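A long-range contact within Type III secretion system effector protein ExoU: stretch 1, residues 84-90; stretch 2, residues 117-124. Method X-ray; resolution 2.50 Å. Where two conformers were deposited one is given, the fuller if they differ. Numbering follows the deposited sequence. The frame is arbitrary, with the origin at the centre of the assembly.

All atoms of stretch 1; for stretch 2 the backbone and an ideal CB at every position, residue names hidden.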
ATOM      1  N   MET A  84     -30.467 -13.762 -15.720  1.00 35.80           N
ATOM      2  CA  MET A  84     -30.277 -14.053 -14.320  1.00 38.11           C
ATOM      3  C   MET A  84     -30.499 -12.762 -13.493  1.00 35.95           C
ATOM      4  O   MET A  84     -31.144 -12.787 -12.426  1.00 36.71           O
ATOM      5  CB  MET A  84     -28.903 -14.687 -14.132  1.00 35.98           C
ATOM      6  CG  MET A  84     -28.521 -14.991 -12.718  1.00 39.59           C
ATOM      7  SD  MET A  84     -27.710 -13.603 -11.952  1.00 42.78           S
ATOM      8  CE  MET A  84     -26.255 -13.558 -12.998  1.00 41.36           C
ATOM      9  N   VAL A  85     -30.001 -11.642 -13.985  1.00 32.53           N
ATOM     10  CA  VAL A  85     -30.200 -10.390 -13.266  1.00 34.82           C
ATOM     11  C   VAL A  85     -31.668  -9.887 -13.329  1.00 38.72           C
ATOM     12  O   VAL A  85     -32.176  -9.268 -12.366  1.00 39.44           O
ATOM     13  CB  VAL A  85     -29.319  -9.294 -13.832  1.00 36.99           C
ATOM     14  CG1 VAL A  85     -29.523  -7.985 -13.057  1.00 38.04           C
ATOM     15  CG2 VAL A  85     -27.879  -9.747 -13.808  1.00 35.90           C
ATOM     16  N   GLN A  86     -32.333 -10.130 -14.463  1.00 36.82           N
ATOM     17  CA  GLN A  86     -33.719  -9.788 -14.577  1.00 39.38           C
ATOM     18  C   GLN A  86     -34.493 -10.522 -13.494  1.00 37.26           C
ATOM     19  O   GLN A  86     -35.235  -9.910 -12.731  1.00 39.11           O
ATOM     20  CB  GLN A  86     -34.250 -10.124 -15.972  1.00 40.91           C
ATOM     21  CG  GLN A  86     -33.655  -9.273 -17.066  1.00 42.01           C
ATOM     22  CD  GLN A  86     -33.642  -9.976 -18.415  1.00 45.14           C
ATOM     23  OE1 GLN A  86     -34.481 -10.842 -18.689  1.00 51.20           O
ATOM     24  NE2 GLN A  86     -32.726  -9.564 -19.289  1.00 43.63           N
ATOM     25  N   ALA A  87     -34.289 -11.830 -13.418  1.00 36.21           N
ATOM     26  CA  ALA A  87     -34.925 -12.690 -12.391  1.00 34.42           C
ATOM     27  C   ALA A  87     -34.672 -12.208 -10.984  1.00 34.52           C
ATOM     28  O   ALA A  87     -35.575 -12.202 -10.187  1.00 35.61           O
ATOM     29  CB  ALA A  87     -34.441 -14.120 -12.519  1.00 33.14           C
ATOM     30  N   LEU A  88     -33.447 -11.800 -10.663  1.00 36.05           N
ATOM     31  CA  LEU A  88     -33.188 -11.302  -9.295  1.00 37.84           C
ATOM     32  C   LEU A  88     -33.957 -10.023  -8.953  1.00 40.31           C
ATOM     33  O   LEU A  88     -34.562  -9.921  -7.888  1.00 41.69           O
ATOM     34  CB  LEU A  88     -31.708 -11.070  -9.054  1.00 37.09           C
ATOM     35  CG  LEU A  88     -30.906 -12.347  -8.873  1.00 35.78           C
ATOM     36  CD1 LEU A  88     -29.431 -12.007  -8.936  1.00 35.36           C
ATOM     37  CD2 LEU A  88     -31.238 -13.019  -7.562  1.00 36.51           C
ATOM     38  N   GLU A  89     -33.960  -9.080  -9.883  1.00 45.93           N
ATOM     39  CA  GLU A  89     -34.551  -7.767  -9.662  1.00 50.86           C
ATOM     40  C   GLU A  89     -36.063  -7.872  -9.629  1.00 52.65           C
ATOM     41  O   GLU A  89     -36.712  -7.388  -8.703  1.00 54.49           O
ATOM     42  CB  GLU A  89     -34.099  -6.824 -10.773  1.00 53.33           C
ATOM     43  CG  GLU A  89     -34.025  -5.362 -10.386  1.00 56.48           C
ATOM     44  CD  GLU A  89     -33.605  -4.508 -11.567  1.00 58.57           C
ATOM     45  OE1 GLU A  89     -34.399  -4.392 -12.535  1.00 65.64           O
ATOM     46  OE2 GLU A  89     -32.492  -3.937 -11.519  1.00 56.76           O
ATOM     47  N   GLU A  90     -36.619  -8.525 -10.643  1.00 56.60           N
ATOM     48  CA  GLU A  90     -38.074  -8.759 -10.748  1.00 56.30           C
ATOM     49  C   GLU A  90     -38.662  -9.495  -9.520  1.00 55.37           C
ATOM     50  O   GLU A  90     -39.848  -9.472  -9.292  1.00 58.46           O
ATOM     51  CB  GLU A  90     -38.355  -9.493 -12.052  1.00 55.59           C
ATOM     52  CG  GLU A  90     -39.401 -10.586 -12.008  1.00 59.71           C
ATOM     53  CD  GLU A  90     -39.299 -11.463 -13.249  1.00 71.16           C
ATOM     54  OE1 GLU A  90     -39.003 -10.884 -14.342  1.00 62.46           O
ATOM     55  OE2 GLU A  90     -39.467 -12.722 -13.122  1.00 70.21           O
ATOM     56  N   UNK A 117     -25.168  -1.578 -11.566  1.00 41.98           N
ATOM     57  CA  UNK A 117     -25.918  -1.580 -12.801  1.00 42.43           C
ATOM     58  C   UNK A 117     -27.178  -2.391 -12.610  1.00 41.17           C
ATOM     59  O   UNK A 117     -27.104  -3.527 -12.172  1.00 43.26           O
ATOM     60  CB  UNK A 117     -25.081  -2.132 -13.956  1.00 42.43           C
ATOM     61  N   UNK A 118     -28.323  -1.838 -13.019  1.00 44.23           N
ATOM     62  CA  UNK A 118     -29.605  -2.542 -12.989  1.00 42.63           C
ATOM     63  C   UNK A 118     -29.744  -3.519 -14.185  1.00 39.76           C
ATOM     64  O   UNK A 118     -28.931  -3.540 -15.107  1.00 39.82           O
ATOM     65  CB  UNK A 118     -30.752  -1.530 -12.998  1.00 42.63           C
ATOM     66  N   UNK A 119     -30.808  -4.296 -14.174  1.00 38.65           N
ATOM     67  CA  UNK A 119     -30.987  -5.342 -15.147  1.00 38.43           C
ATOM     68  C   UNK A 119     -31.024  -4.831 -16.570  1.00 42.10           C
ATOM     69  O   UNK A 119     -30.405  -5.400 -17.477  1.00 44.78           O
ATOM     70  CB  UNK A 119     -32.273  -6.113 -14.843  1.00 38.43           C
ATOM     71  N   UNK A 120     -31.755  -3.758 -16.766  0.50 45.12           N
ATOM     72  CA  UNK A 120     -31.951  -3.210 -18.080  0.50 47.74           C
ATOM     73  C   UNK A 120     -30.640  -2.676 -18.675  0.50 46.10           C
ATOM     74  O   UNK A 120     -30.254  -3.073 -19.767  0.50 45.04           O
ATOM     75  CB  UNK A 120     -33.004  -2.101 -18.024  0.50 47.74           C
ATOM     76  N   UNK A 121     -29.945  -1.817 -17.931  1.00 45.29           N
ATOM     77  CA  UNK A 121     -28.649  -1.287 -18.362  1.00 45.10           C
ATOM     78  C   UNK A 121     -27.710  -2.446 -18.656  1.00 43.46           C
ATOM     79  O   UNK A 121     -27.113  -2.522 -19.732  1.00 44.54           O
ATOM     80  CB  UNK A 121     -28.049  -0.362 -17.301  1.00 45.10           C
ATOM     81  N   UNK A 122     -27.637  -3.378 -17.703  1.00 41.20           N
ATOM     82  CA  UNK A 122     -26.826  -4.575 -17.856  1.00 40.18           C
ATOM     83  C   UNK A 122     -27.176  -5.423 -19.095  1.00 39.19           C
ATOM     84  O   UNK A 122     -26.294  -5.980 -19.731  1.00 37.69           O
ATOM     85  CB  UNK A 122     -26.968  -5.434 -16.598  1.00 40.18           C
ATOM     86  N   UNK A 123     -28.448  -5.574 -19.393  1.00 39.68           N
ATOM     87  CA  UNK A 123     -28.858  -6.338 -20.578  1.00 43.12           C
ATOM     88  C   UNK A 123     -28.420  -5.636 -21.861  1.00 48.37           C
ATOM     89  O   UNK A 123     -27.875  -6.247 -22.778  1.00 50.07           O
ATOM     90  CB  UNK A 123     -30.374  -6.541 -20.585  1.00 43.12           C
ATOM     91  N   UNK A 124     -28.655  -4.333 -21.895  1.00 56.32           N
ATOM     92  CA  UNK A 124     -28.306  -3.483 -23.038  1.00 61.30           C
ATOM     93  C   UNK A 124     -26.805  -3.563 -23.318  1.00 55.67           C
ATOM     94  O   UNK A 124     -26.379  -3.815 -24.448  1.00 51.33           O
ATOM     95  CB  UNK A 124     -28.722  -2.033 -22.780  1.00 61.30           C
TER

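Position 117 lies outside the helix, with phi/psi of -69/132°. Its CA-to-CB bond points sideways, and nothing of stretch 1 comes within 5.5 Å of the ideal CB. The residue is Met 117, which makes no contact across the pair.

Position 118 directly precedes a helix, and its phi/psi of -79/174° is extended. The first turn of a helix leaves backbone NH groups without partners, so Asp, Asn, Ser or Thr would suit as a cap. The ideal CB is 3.3 Å from Glu 89 OE2, a carboxylate that would make a second acid less obvious. The residue is nevertheless Asp 118. Its carboxylate turns to its own helix: the N of residue 121 donates to Asp 118 OD1 at 2.8 Å, a capping bond. Against stretch 1 it offers its CB, 3.2 Å from Glu 89 OE2.

Position 119 points toward stretch 1, and the two backbones come close: its CA is 5.2 Å from the CA of Gln 86. The ideal CB is 3.6 Å from Glu 89 OE1, 3.8 Å from Val 85 CG1 and 4.0 Å from Gln 86 CA. With neighbours on these three residues, a small side chain suits best: Ala, Gly or perhaps Ser. It is Ala 119. Its CB packs 3.7 Å from Val 85 CG1 and 3.9 Å from Gln 86 CA. Its backbone N donates to Glu 89 OE2 at 3.2 Å.

Position 120 points sideways, where stretch 1 leaves room; a polar or long side chain would do. Lys 120 makes no contact with it.

Position 121 is out of reach of stretch 1, and many residues would fit. It is Ala 121, whose N makes the capping bond.

Position 122 points toward stretch 1, but its ideal CB is still 5.1 Å from Val 85 CG1. A larger apolar group, such as Leu, Met or Phe, could span the gap. Phe 122 does so: its CD2 lies 3.9 Å from Val 85 CG2, which meets the ring obliquely.

Position 123 points toward stretch 1, with the ideal CB 4.0 Å from Gln 86 NE2. That amide nitrogen favours a short acceptor such as Ser, Thr or Asn. The residue is Thr 123. Gln 86 NE2 donates to Thr 123 OG1 at 3.3 Å, while Thr 123 OG1 donates to Ala 119 O at a very short 2.4 Å.

Position 124 is out of reach, so stretch 1 imposes nothing. Gln 124 touches a crystal neighbour.

Stretch 2 117-124: MDAKAFTQ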
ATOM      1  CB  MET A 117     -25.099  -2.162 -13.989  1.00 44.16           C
ATOM      2  CG  MET A 117     -24.058  -1.210 -14.532  1.00 49.34           C
ATOM      3  SD  MET A 117     -23.329  -1.673 -16.132  1.00 55.85           S
ATOM      4  CE  MET A 117     -24.764  -2.230 -17.013  1.00 59.24           C
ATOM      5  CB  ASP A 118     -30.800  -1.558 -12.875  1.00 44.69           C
ATOM      6  CG  ASP A 118     -31.153  -0.813 -14.201  1.00 51.66           C
ATOM      7  OD1 ASP A 118     -30.703  -1.146 -15.326  1.00 51.13           O
ATOM      8  OD2 ASP A 118     -31.948   0.154 -14.096  1.00 61.72           O
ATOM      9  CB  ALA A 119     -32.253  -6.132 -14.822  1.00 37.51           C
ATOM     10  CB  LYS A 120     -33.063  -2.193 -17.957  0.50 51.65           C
ATOM     11  CG  LYS A 120     -34.114  -2.762 -16.986  0.50 51.53           C
ATOM     12  CD  LYS A 120     -35.554  -2.551 -17.438  0.50 54.74           C
ATOM     13  CE  LYS A 120     -36.528  -3.336 -16.569  0.50 53.14           C
ATOM     14  NZ  LYS A 120     -37.928  -3.112 -17.002  0.50 54.21           N
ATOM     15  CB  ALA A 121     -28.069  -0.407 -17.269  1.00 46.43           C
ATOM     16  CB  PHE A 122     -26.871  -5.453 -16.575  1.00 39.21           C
ATOM     17  CG  PHE A 122     -25.938  -6.623 -16.640  1.00 37.36           C
ATOM     18  CD1 PHE A 122     -24.601  -6.439 -16.487  1.00 37.88           C
ATOM     19  CD2 PHE A 122     -26.403  -7.882 -16.928  1.00 38.03           C
ATOM     20  CE1 PHE A 122     -23.718  -7.497 -16.595  1.00 41.39           C
ATOM     21  CE2 PHE A 122     -25.548  -8.965 -17.002  1.00 40.52           C
ATOM     22  CZ  PHE A 122     -24.189  -8.776 -16.841  1.00 40.65           C
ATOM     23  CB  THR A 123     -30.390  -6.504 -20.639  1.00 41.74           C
ATOM     24  OG1 THR A 123     -30.880  -6.886 -19.334  1.00 39.72           O
ATOM     25  CG2 THR A 123     -30.762  -7.528 -21.670  1.00 39.97           C
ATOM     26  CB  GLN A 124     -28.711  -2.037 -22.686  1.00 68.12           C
ATOM     27  CG  GLN A 124     -28.288  -0.959 -23.663  1.00 76.38           C
ATOM     28  CD  GLN A 124     -28.981  -1.076 -24.998  1.00 86.48           C
ATOM     29  OE1 GLN A 124     -28.364  -0.897 -26.058  1.00 97.19           O
ATOM     30  NE2 GLN A 124     -30.278  -1.378 -24.964  1.00 89.67           N
TER
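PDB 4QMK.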